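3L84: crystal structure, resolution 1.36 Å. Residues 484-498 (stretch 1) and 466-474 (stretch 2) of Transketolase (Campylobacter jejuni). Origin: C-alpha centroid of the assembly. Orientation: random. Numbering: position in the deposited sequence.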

# COMPACT_ATOMS: atom_id res chain seq x y z
N GLN A 484 24.57 -6.21 -11.88
CA GLN A 484 25.42 -5.46 -12.80
C GLN A 484 24.58 -4.57 -13.70
O GLN A 484 24.91 -3.42 -13.95
CB GLN A 484 26.36 -6.39 -13.57
CG GLN A 484 27.41 -7.04 -12.67
CD GLN A 484 28.19 -8.13 -13.34
OE1 GLN A 484 27.62 -9.02 -13.95
NE2 GLN A 484 29.54 -8.07 -13.20
N ILE A 485 23.46 -5.10 -14.19
CA ILE A 485 22.52 -4.29 -14.96
C ILE A 485 21.87 -3.21 -14.12
O ILE A 485 21.82 -2.03 -14.54
CB ILE A 485 21.44 -5.17 -15.60
CG1 ILE A 485 22.06 -6.18 -16.57
CG2 ILE A 485 20.37 -4.31 -16.31
CD1 ILE A 485 21.21 -7.46 -16.78
N ALA A 486 21.39 -3.56 -12.94
CA ALA A 486 20.69 -2.60 -12.11
C ALA A 486 21.55 -1.39 -11.75
O ALA A 486 21.07 -0.25 -11.75
CB ALA A 486 20.20 -3.25 -10.84
N LEU A 487 22.84 -1.61 -11.45
CA LEU A 487 23.70 -0.48 -11.10
C LEU A 487 23.95 0.45 -12.26
O LEU A 487 24.15 1.62 -12.02
CB LEU A 487 25.02 -0.96 -10.51
CG LEU A 487 24.85 -1.61 -9.15
CD1 LEU A 487 26.13 -2.35 -8.80
CD2 LEU A 487 24.52 -0.69 -8.01
N ASN A 488 23.94 -0.05 -13.50
CA ASN A 488 24.17 0.74 -14.70
C ASN A 488 22.90 1.33 -15.28
O ASN A 488 22.93 2.22 -16.13
CB ASN A 488 24.88 -0.07 -15.80
CG ASN A 488 26.39 -0.24 -15.58
OD1 ASN A 488 26.99 -1.12 -16.19
ND2 ASN A 488 26.99 0.62 -14.81
N ALA A 489 21.74 0.86 -14.82
CA ALA A 489 20.45 1.27 -15.37
C ALA A 489 20.08 2.67 -14.95
O ALA A 489 20.66 3.25 -14.03
CB ALA A 489 19.34 0.31 -14.91
N ASP A 490 19.13 3.25 -15.67
CA ASP A 490 18.67 4.60 -15.40
C ASP A 490 17.37 4.64 -14.62
O ASP A 490 16.77 5.72 -14.51
CB ASP A 490 18.59 5.44 -16.69
CG ASP A 490 17.53 5.00 -17.63
OD1 ASP A 490 16.90 3.94 -17.46
OD2 ASP A 490 17.30 5.78 -18.62
N ILE A 491 16.93 3.50 -14.10
CA ILE A 491 15.64 3.36 -13.42
C ILE A 491 15.85 2.44 -12.24
O ILE A 491 16.84 1.67 -12.21
CB ILE A 491 14.57 2.79 -14.38
CG1 ILE A 491 15.03 1.52 -15.12
CG2 ILE A 491 14.06 3.87 -15.37
CD1 ILE A 491 13.93 0.85 -15.95
N PRO A 492 14.96 2.45 -11.24
CA PRO A 492 15.06 1.52 -10.13
C PRO A 492 14.78 0.09 -10.50
O PRO A 492 14.22 -0.23 -11.54
CB PRO A 492 14.01 2.01 -9.17
CG PRO A 492 13.01 2.71 -10.02
CD PRO A 492 13.81 3.35 -11.11
N SER A 493 15.25 -0.81 -9.63
CA SER A 493 15.08 -2.26 -9.84
C SER A 493 14.57 -2.94 -8.58
O SER A 493 14.89 -2.52 -7.44
CB SER A 493 16.42 -2.93 -10.18
OG SER A 493 16.96 -2.55 -11.46
N ALA A 494 13.78 -4.00 -8.77
CA ALA A 494 13.40 -4.90 -7.74
C ALA A 494 14.06 -6.26 -7.98
O ALA A 494 14.24 -6.68 -9.13
CB ALA A 494 11.88 -5.10 -7.71
N PHE A 495 14.41 -6.94 -6.90
CA PHE A 495 14.97 -8.28 -6.89
C PHE A 495 13.98 -9.18 -6.17
O PHE A 495 13.69 -9.00 -4.98
CB PHE A 495 16.33 -8.26 -6.20
CG PHE A 495 17.35 -7.45 -6.94
CD1 PHE A 495 18.20 -8.04 -7.87
CD2 PHE A 495 17.41 -6.11 -6.78
CE1 PHE A 495 19.14 -7.25 -8.55
CE2 PHE A 495 18.32 -5.36 -7.47
CZ PHE A 495 19.17 -5.92 -8.35
N VAL A 496 13.46 -10.16 -6.91
CA VAL A 496 12.43 -11.07 -6.43
C VAL A 496 13.10 -12.43 -6.19
O VAL A 496 13.59 -13.07 -7.14
CB VAL A 496 11.29 -11.14 -7.43
CG1 VAL A 496 10.23 -12.23 -7.05
CG2 VAL A 496 10.61 -9.78 -7.64
N LEU A 497 13.19 -12.80 -4.91
CA LEU A 497 14.14 -13.79 -4.44
C LEU A 497 13.43 -14.91 -3.66
O LEU A 497 12.45 -14.67 -2.95
CB LEU A 497 15.17 -13.09 -3.56
CG LEU A 497 15.90 -11.93 -4.25
CD1 LEU A 497 16.56 -11.05 -3.20
CD2 LEU A 497 16.85 -12.40 -5.32
N SER A 498 13.98 -16.13 -3.75
CA SER A 498 13.37 -17.28 -3.11
C SER A 498 13.77 -17.48 -1.67
O SER A 498 14.91 -17.14 -1.28
CB SER A 498 13.70 -18.55 -3.89
OG SER A 498 15.06 -18.93 -3.72
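Stretch 2 (466-474) PNFLTFRPA

Stretch 2 runs as an extended chain beside the second half of stretch 1. Its strand, 469-471, lies parallel to strand 493-496. The axes approach to 4.7 Å and cross at -18°. The register pairs Ser493 with Leu469, Ala494 with Thr470, and Phe495 with Phe471. The helix that includes Ile485 and Ala486 packs over the same strand in a nearly antiparallel direction, with a closest axial approach of 10.5 Å and a crossing angle of -163°. Asn467 departs from the extended form, with phi/psi of 57/39.

Four backbone hydrogen bonds join the strands. Leu469 N donates to Pro492 O at 3.1 Å, and Leu469 O accepts from Ala494 N at 2.9 Å. Phe471 N donates to Ala494 O at 2.9 Å, and Phe471 O accepts from Val496 N at 2.8 Å. Leu469 and Phe471 thus use both backbone polar atoms toward stretch 1. Beyond the last bond, one water bridges the two stretches, donating to Pro473 O at 2.7 Å and to Val496 O at 2.8 Å.

Leu469 and Phe471 project to the sheet face that carries Ser493 and Phe495, where the helix and the loop after it pack against them. Ile485 CG2 lies 3.9 Å from Phe471 CZ and 4.2 Å from Leu469 CD1. Ala489 CB is 4.1 Å from Leu469 CD1. Ile491 CD1 reaches Leu469 CG at 3.8 Å. At the end of the contact, Pro473 CG meets Leu497 CD2 at 3.8 Å.

Thr470 shares the other face with Ala494. Thr470 CG2 is 3.9 Å from Val496 CG2.

Two aromatic contacts add to the packing. The Phe471 and Phe495 rings are nearly parallel, at 24°, but slid apart, so they barely overlap. Pro492 CG sits over one face of the Phe468 ring, 3.8 Å from Phe468 CE1, in a CH-pi contact.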

# COMPACT_ATOMS: atom_id res chain seq x y z
N PRO A 466 5.57 1.28 -14.83
CA PRO A 466 6.65 1.80 -15.66
C PRO A 466 7.94 2.10 -14.91
O PRO A 466 7.91 2.34 -13.70
CB PRO A 466 6.04 3.08 -16.26
CG PRO A 466 4.57 2.83 -16.23
CD PRO A 466 4.34 2.08 -14.96
N ASN A 467 9.04 2.20 -15.66
CA ASN A 467 10.32 2.65 -15.12
C ASN A 467 10.82 1.81 -13.94
O ASN A 467 11.37 2.34 -13.00
CB ASN A 467 10.30 4.13 -14.69
CG ASN A 467 10.14 5.09 -15.81
OD1 ASN A 467 10.30 4.74 -16.99
ND2 ASN A 467 9.89 6.35 -15.46
N PHE A 468 10.62 0.51 -14.03
CA PHE A 468 11.11 -0.46 -13.07
C PHE A 468 11.62 -1.64 -13.82
O PHE A 468 11.00 -2.09 -14.83
CB PHE A 468 10.01 -0.99 -12.13
CG PHE A 468 10.24 -0.71 -10.68
CD1 PHE A 468 9.73 0.41 -10.14
CD2 PHE A 468 11.07 -1.51 -9.90
CE1 PHE A 468 9.92 0.72 -8.89
CE2 PHE A 468 11.25 -1.18 -8.55
CZ PHE A 468 10.71 -0.06 -8.07
N LEU A 469 12.72 -2.19 -13.36
CA LEU A 469 13.13 -3.53 -13.78
C LEU A 469 12.78 -4.52 -12.68
O LEU A 469 13.05 -4.24 -11.52
CB LEU A 469 14.63 -3.57 -14.03
CG LEU A 469 15.12 -2.64 -15.13
CD1 LEU A 469 16.64 -2.75 -15.28
CD2 LEU A 469 14.43 -2.93 -16.48
N THR A 470 12.19 -5.65 -13.02
CA THR A 470 11.80 -6.62 -12.01
C THR A 470 12.61 -7.88 -12.29
O THR A 470 12.27 -8.66 -13.20
CB THR A 470 10.30 -6.91 -12.03
OG1 THR A 470 9.60 -5.65 -11.93
CG2 THR A 470 9.85 -7.80 -10.87
N PHE A 471 13.66 -8.11 -11.53
CA PHE A 471 14.53 -9.28 -11.72
C PHE A 471 14.08 -10.43 -10.85
O PHE A 471 13.85 -10.24 -9.65
CB PHE A 471 15.96 -8.95 -11.37
CG PHE A 471 16.61 -7.98 -12.30
CD1 PHE A 471 17.03 -8.38 -13.54
CD2 PHE A 471 16.78 -6.66 -11.93
CE1 PHE A 471 17.67 -7.48 -14.39
CE2 PHE A 471 17.42 -5.78 -12.79
CZ PHE A 471 17.84 -6.22 -14.00
N ARG A 472 13.94 -11.62 -11.42
CA ARG A 472 13.58 -12.82 -10.66
C ARG A 472 14.62 -13.91 -11.02
O ARG A 472 14.37 -14.78 -11.86
CB ARG A 472 12.16 -13.24 -10.93
CG ARG A 472 11.68 -14.37 -10.11
CD ARG A 472 10.15 -14.58 -10.18
NE ARG A 472 9.69 -15.67 -9.30
CZ ARG A 472 9.30 -16.88 -9.67
NH1 ARG A 472 9.16 -17.23 -10.93
NH2 ARG A 472 8.96 -17.72 -8.72
N PRO A 473 15.80 -13.85 -10.41
CA PRO A 473 16.90 -14.71 -10.84
C PRO A 473 16.66 -16.16 -10.48
O PRO A 473 16.10 -16.47 -9.42
CB PRO A 473 18.11 -14.15 -10.09
CG PRO A 473 17.53 -13.48 -8.91
CD PRO A 473 16.24 -12.87 -9.39
N ALA A 474 17.08 -17.07 -11.35
CA ALA A 474 16.95 -18.48 -11.11
C ALA A 474 18.13 -19.06 -10.34
O ALA A 474 18.00 -20.16 -9.77
CB ALA A 474 16.81 -19.22 -12.42
O HOH W 1 14.59 -15.67 -7.38